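Local coordinates for protein putative pyrazinamidase/nicotinamidase (Streptococcus mutans, PDB 3S2S) that probably hydrolyses nicotinamide, and pyrazinamide likewise, to the free acid and ammonia, as a zinc-binding member of the isochorismatase family of cysteine hydrolases, at residues Val49-Lys54 with Pro60-Ser65; Arg138-Phe143 with Thr167-Leu172. One frame throughout, in Å; residues are numbered along the deposited sequence.

Contact 1. Residues Val49-Lys54 with Pro60-Ser65; sequences VADDGK and PAQAIS
Gln62 reaches from helix 59-62 to the end of helix 46-49, running past Val49 in the opposite direction. Its CB leads into CG, which lies 3.8 Å from Val49 CG1, an apolar touch, and also near Val49 O. Beyond CG the side chain is extended (chi2 153°), which carries CD and the terminal amide out to the backbone of Val49. There Gln62 NE2 gives one hydrogen bond to Val49 O at 2.8 Å, nearly straight, with the acceptor within 5° of the amide plane. Gln62 NE2 gives a second to Asp51 OD1 at 2.9 Å, meeting the carboxylate from above its plane; carboxylate and amide planes stand 67° apart. OE1 is turned away from Val49 O and makes no hydrogen bond across the contact. Two acceptors on NE2 fix the amide's rotation. Nearer the backbone of Gln62, Val49 CG1 also packs against Ala61 CB at 4.0 Å, and Tyr116 touches both Val49 and Gln62. After Val49 the chain leaves helical geometry at Ala50, where a type I beta turn to Gly53 begins. One glutamine amide thus joins a backbone carbonyl and a carboxylate across the loop between helices 46-49 and 59-62 in the isochorismatase-family domain.

Contact 2. Residues Arg138-Phe143 with Thr167-Leu172; sequences RHYSAF and TDICVL. With CAD (cacodylic acid), chain F.
Two torsions bring Tyr140 and Ile169 together: chi1 of -53° sets the Tyr140 ring beside its own backbone N, while chi1 of -57° in Ile169 leaves the CG2 methyl anti to the backbone N and aimed at that ring. Ile169 CG2 lies over one face, 3.5 Å from Tyr140 CD1 and 28° off the ring normal through the centroid, a CH-pi contact. Cys170 takes a different position: its SG sits at the ring edge, 3.8 Å from Tyr140 CB. The phenol is tied down at its far end, where Tyr140 OH is hydrogen-bonded to Val210 O of the second subunit, and the His173 ring meets the tyrosine ring at a steep angle. Cacodylic acid occupies the pocket beside these groups. Cys170 N donates to cacodylic acid O1 at 2.7 Å, Leu166 N gives O1 a further bond, and Cys170 SG stands 2.3 Å from the arsenic AS. Cacodylic acid C2 approaches Tyr140 CD1 at 4.0 Å. Backbone N-H groups thus grip the oxygen while sulfur meets the central atom, consistent with a cysteine hydrolase pocket in which a cysteine sulfur attacks the amide carbon and an oxyanion hole holds its oxygen.

In the fold
Contacts 1 and 2 follow one another along the chain, the first closing before the second opens. Their centres lie about 17 Å apart and their nearest atoms about 7 Å. Contact 2 is the more central, about 7 Å from the centre of the chain against about 14 Å for contact 1, and it forms part of the cacodylic acid pocket. The Tyr140 side chain is about 5 Å from the zinc ion, which Asp87, His89, Glu98 and His105 bind. Contact 1 stands farther off: the Val49 side chain is about 8 Å from cacodylic acid and about 13 Å from zinc. Phe48, the residue just before Val49, itself lines the pocket, placing 49-54 directly after a pocket residue.

Contact 1. Residues Val49-Lys54 with Pro60-Ser65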
loop_
_atom_site.group_PDB
_atom_site.type_symbol
_atom_site.label_atom_id
_atom_site.label_comp_id
_atom_site.label_asym_id
_atom_site.label_seq_id
_atom_site.Cartn_x
_atom_site.Cartn_y
_atom_site.Cartn_z
ATOM N N VAL A 49 27.220 6.947 11.509
ATOM C CA VAL A 49 28.437 7.323 10.797
ATOM C C VAL A 49 29.601 7.680 11.729
ATOM O O VAL A 49 30.739 7.275 11.482
ATOM C CB VAL A 49 28.173 8.496 9.834
ATOM C CG1 VAL A 49 29.431 8.820 8.993
ATOM C CG2 VAL A 49 26.959 8.167 8.922
ATOM N N ALA A 50 29.312 8.442 12.780
ATOM C CA ALA A 50 30.367 9.023 13.618
ATOM C C ALA A 50 31.117 7.973 14.434
ATOM O O ALA A 50 30.604 6.894 14.723
ATOM C CB ALA A 50 29.784 10.104 14.528
ATOM N N ASP A 51 32.359 8.281 14.795
ATOM C CA ASP A 51 33.091 7.386 15.672
ATOM C C ASP A 51 32.278 6.983 16.912
ATOM O O ASP A 51 32.250 5.815 17.284
ATOM C CB ASP A 51 34.420 8.026 16.102
ATOM C CG ASP A 51 35.467 8.002 15.000
ATOM O OD1 ASP A 51 35.329 7.202 14.046
ATOM O OD2 ASP A 51 36.448 8.775 15.098
ATOM N N ASP A 52 31.614 7.944 17.547
ATOM C CA ASP A 52 30.913 7.662 18.803
ATOM C C ASP A 52 29.424 7.331 18.600
ATOM O O ASP A 52 28.662 7.257 19.562
ATOM C CB ASP A 52 31.077 8.823 19.786
ATOM C CG ASP A 52 30.575 10.140 19.221
ATOM O OD1 ASP A 52 30.272 10.202 18.008
ATOM O OD2 ASP A 52 30.481 11.117 19.993
ATOM N N GLY A 53 29.023 7.134 17.346
ATOM C CA GLY A 53 27.625 6.860 17.033
ATOM C C GLY A 53 27.146 5.522 17.568
ATOM O O GLY A 53 27.880 4.527 17.553
ATOM N N LYS A 54 25.893 5.492 18.016
ATOM C CA LYS A 54 25.342 4.316 18.695
ATOM C C LYS A 54 25.211 3.043 17.846
ATOM O O LYS A 54 25.186 1.935 18.379
ATOM C CB LYS A 54 23.998 4.669 19.335
ATOM C CG LYS A 54 24.096 5.779 20.366
ATOM C CD LYS A 54 22.732 6.109 20.934
ATOM C CE LYS A 54 22.778 7.385 21.746
ATOM N NZ LYS A 54 21.424 7.774 22.193
ATOM N N PRO A 60 34.129 3.159 6.924
ATOM C CA PRO A 60 33.553 3.081 5.576
ATOM C C PRO A 60 32.434 4.105 5.371
ATOM O O PRO A 60 32.297 4.657 4.278
ATOM C CB PRO A 60 32.974 1.659 5.516
ATOM C CG PRO A 60 33.757 0.896 6.509
ATOM C CD PRO A 60 34.129 1.854 7.607
ATOM N N ALA A 61 31.634 4.350 6.400
ATOM C CA ALA A 61 30.547 5.327 6.256
ATOM C C ALA A 61 31.107 6.744 6.245
ATOM O O ALA A 61 30.641 7.603 5.493
ATOM C CB ALA A 61 29.509 5.165 7.363
ATOM N N GLN A 62 32.146 6.987 7.051
ATOM C CA GLN A 62 32.736 8.326 7.083
ATOM C C GLN A 62 33.398 8.633 5.748
ATOM O O GLN A 62 33.461 9.782 5.322
ATOM C CB GLN A 62 33.761 8.441 8.216
ATOM C CG GLN A 62 33.144 8.474 9.611
ATOM C CD GLN A 62 34.081 7.934 10.668
ATOM O OE1 GLN A 62 35.304 8.009 10.524
ATOM N NE2 GLN A 62 33.518 7.393 11.747
ATOM N N ALA A 63 33.873 7.587 5.080
ATOM C CA ALA A 63 34.606 7.757 3.837
ATOM C C ALA A 63 33.779 8.424 2.744
ATOM O O ALA A 63 34.340 9.071 1.850
ATOM C CB ALA A 63 35.165 6.422 3.355
ATOM N N ILE A 64 32.454 8.295 2.812
ATOM C CA ILE A 64 31.614 8.879 1.773
ATOM C C ILE A 64 31.119 10.284 2.073
ATOM O O ILE A 64 30.335 10.839 1.302
ATOM C CB ILE A 64 30.401 7.977 1.413
ATOM C CG1 ILE A 64 29.391 7.899 2.570
ATOM C CG2 ILE A 64 30.884 6.588 1.014
ATOM C CD1 ILE A 64 28.029 7.286 2.144
ATOM N N SER A 65 31.585 10.865 3.171
ATOM C CA SER A 65 31.013 12.134 3.633
ATOM C C SER A 65 31.102 13.273 2.603
ATOM O O SER A 65 30.137 14.000 2.381
ATOM C CB SER A 65 31.616 12.548 4.975
ATOM O OG SER A 65 31.091 13.796 5.389
#

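Contact 2. Residues Arg138-Phe143 with Thr167-Leu172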
loop_
_atom_site.group_PDB
_atom_site.type_symbol
_atom_site.label_atom_id
_atom_site.label_comp_id
_atom_site.label_asym_id
_atom_site.label_seq_id
_atom_site.Cartn_x
_atom_site.Cartn_y
_atom_site.Cartn_z
ATOM N N ARG A 138 10.417 4.980 10.678
ATOM C CA ARG A 138 10.619 4.022 11.758
ATOM C C ARG A 138 11.049 2.650 11.283
ATOM O O ARG A 138 11.522 1.851 12.077
ATOM C CB ARG A 138 9.341 3.880 12.605
ATOM C CG ARG A 138 9.032 5.131 13.409
ATOM C CD ARG A 138 7.715 5.005 14.165
ATOM N NE ARG A 138 7.764 4.018 15.238
ATOM C CZ ARG A 138 7.230 2.802 15.162
ATOM N NH1 ARG A 138 6.622 2.390 14.036
ATOM N NH2 ARG A 138 7.313 1.988 16.201
ATOM N N HIS A 139 10.827 2.352 9.997
ATOM C CA HIS A 139 11.317 1.097 9.428
ATOM C C HIS A 139 12.538 1.394 8.590
ATOM O O HIS A 139 12.934 2.551 8.433
ATOM C CB HIS A 139 10.250 0.414 8.549
ATOM C CG HIS A 139 9.110 -0.163 9.331
ATOM N ND1 HIS A 139 7.889 -0.452 8.754
ATOM C CD2 HIS A 139 8.999 -0.493 10.638
ATOM C CE1 HIS A 139 7.078 -0.951 9.675
ATOM N NE2 HIS A 139 7.730 -0.998 10.825
ATOM N N TYR A 140 13.125 0.359 8.010
ATOM C CA TYR A 140 14.356 0.568 7.255
ATOM C C TYR A 140 14.110 1.309 5.932
ATOM O O TYR A 140 14.796 2.293 5.593
ATOM C CB TYR A 140 15.001 -0.795 6.998
ATOM C CG TYR A 140 15.189 -1.626 8.257
ATOM C CD1 TYR A 140 16.085 -1.229 9.254
ATOM C CD2 TYR A 140 14.513 -2.836 8.420
ATOM C CE1 TYR A 140 16.266 -2.008 10.394
ATOM C CE2 TYR A 140 14.690 -3.610 9.551
ATOM C CZ TYR A 140 15.577 -3.201 10.529
ATOM O OH TYR A 140 15.743 -3.989 11.653
ATOM N N SER A 141 13.069 0.887 5.210
ATOM C CA SER A 141 12.694 1.568 3.979
ATOM C C SER A 141 12.152 2.989 4.193
ATOM O O SER A 141 11.316 3.232 5.056
ATOM C CB SER A 141 11.608 0.762 3.253
ATOM O OG SER A 141 11.088 1.516 2.162
ATOM N N ALA A 142 12.598 3.904 3.347
ATOM C CA ALA A 142 12.142 5.290 3.401
ATOM C C ALA A 142 10.656 5.427 3.035
ATOM O O ALA A 142 10.062 6.471 3.285
ATOM C CB ALA A 142 12.968 6.125 2.442
ATOM N N PHE A 143 10.085 4.397 2.424
ATOM C CA PHE A 143 8.687 4.443 1.980
ATOM C C PHE A 143 7.728 3.966 3.059
ATOM O O PHE A 143 6.544 4.306 3.032
ATOM C CB PHE A 143 8.466 3.575 0.726
ATOM C CG PHE A 143 9.066 4.149 -0.532
ATOM C CD1 PHE A 143 8.344 5.089 -1.294
ATOM C CD2 PHE A 143 10.344 3.785 -0.941
ATOM C CE1 PHE A 143 8.895 5.624 -2.464
ATOM C CE2 PHE A 143 10.909 4.336 -2.109
ATOM C CZ PHE A 143 10.175 5.254 -2.866
ATOM N N THR A 167 24.101 0.227 2.859
ATOM C CA THR A 167 23.768 -0.248 1.515
ATOM C C THR A 167 22.831 -1.455 1.543
ATOM O O THR A 167 21.875 -1.528 0.752
ATOM C CB THR A 167 25.053 -0.646 0.765
ATOM O OG1 THR A 167 26.077 0.312 1.058
ATOM C CG2 THR A 167 24.815 -0.668 -0.730
ATOM N N ASP A 168 23.112 -2.395 2.449
ATOM C CA ASP A 168 22.403 -3.673 2.497
ATOM C C ASP A 168 21.175 -3.693 3.405
ATOM O O ASP A 168 20.508 -4.725 3.497
ATOM C CB ASP A 168 23.370 -4.795 2.925
ATOM C CG ASP A 168 24.008 -4.521 4.274
ATOM O OD1 ASP A 168 24.600 -3.433 4.431
ATOM O OD2 ASP A 168 23.900 -5.374 5.186
ATOM N N ILE A 169 20.862 -2.580 4.081
ATOM C CA ILE A 169 19.662 -2.545 4.912
ATOM C C ILE A 169 18.761 -1.385 4.452
ATOM O O ILE A 169 17.868 -1.590 3.616
ATOM C CB ILE A 169 19.996 -2.485 6.416
ATOM C CG1 ILE A 169 20.871 -3.692 6.775
ATOM C CG2 ILE A 169 18.716 -2.469 7.252
ATOM C CD1 ILE A 169 21.434 -3.643 8.194
ATOM N N CYS A 170 18.981 -0.169 4.946
ATOM C CA CYS A 170 18.056 0.916 4.564
ATOM C C CYS A 170 18.052 1.287 3.082
ATOM O O CYS A 170 16.997 1.584 2.499
ATOM C CB CYS A 170 18.232 2.161 5.453
ATOM S SG CYS A 170 17.826 1.757 7.197
ATOM N N VAL A 171 19.222 1.267 2.457
ATOM C CA VAL A 171 19.277 1.563 1.041
ATOM C C VAL A 171 18.598 0.436 0.277
ATOM O O VAL A 171 17.752 0.689 -0.574
ATOM C CB VAL A 171 20.730 1.744 0.589
ATOM C CG1 VAL A 171 20.790 1.944 -0.910
ATOM C CG2 VAL A 171 21.374 2.951 1.339
ATOM N N LEU A 172 18.960 -0.813 0.584
ATOM C CA LEU A 172 18.319 -1.975 -0.078
ATOM C C LEU A 172 16.796 -2.019 0.088
ATOM O O LEU A 172 16.069 -2.186 -0.898
ATOM C CB LEU A 172 18.942 -3.289 0.418
ATOM C CG LEU A 172 18.389 -4.557 -0.243
ATOM C CD1 LEU A 172 18.660 -4.518 -1.714
ATOM C CD2 LEU A 172 19.064 -5.783 0.393
HETATM AS AS CAD F . 19.875 1.402 8.114
HETATM C C1 CAD F . 20.609 3.159 8.531
HETATM C C2 CAD F . 19.704 0.296 9.746
HETATM O O1 CAD F . 20.632 0.660 6.869
#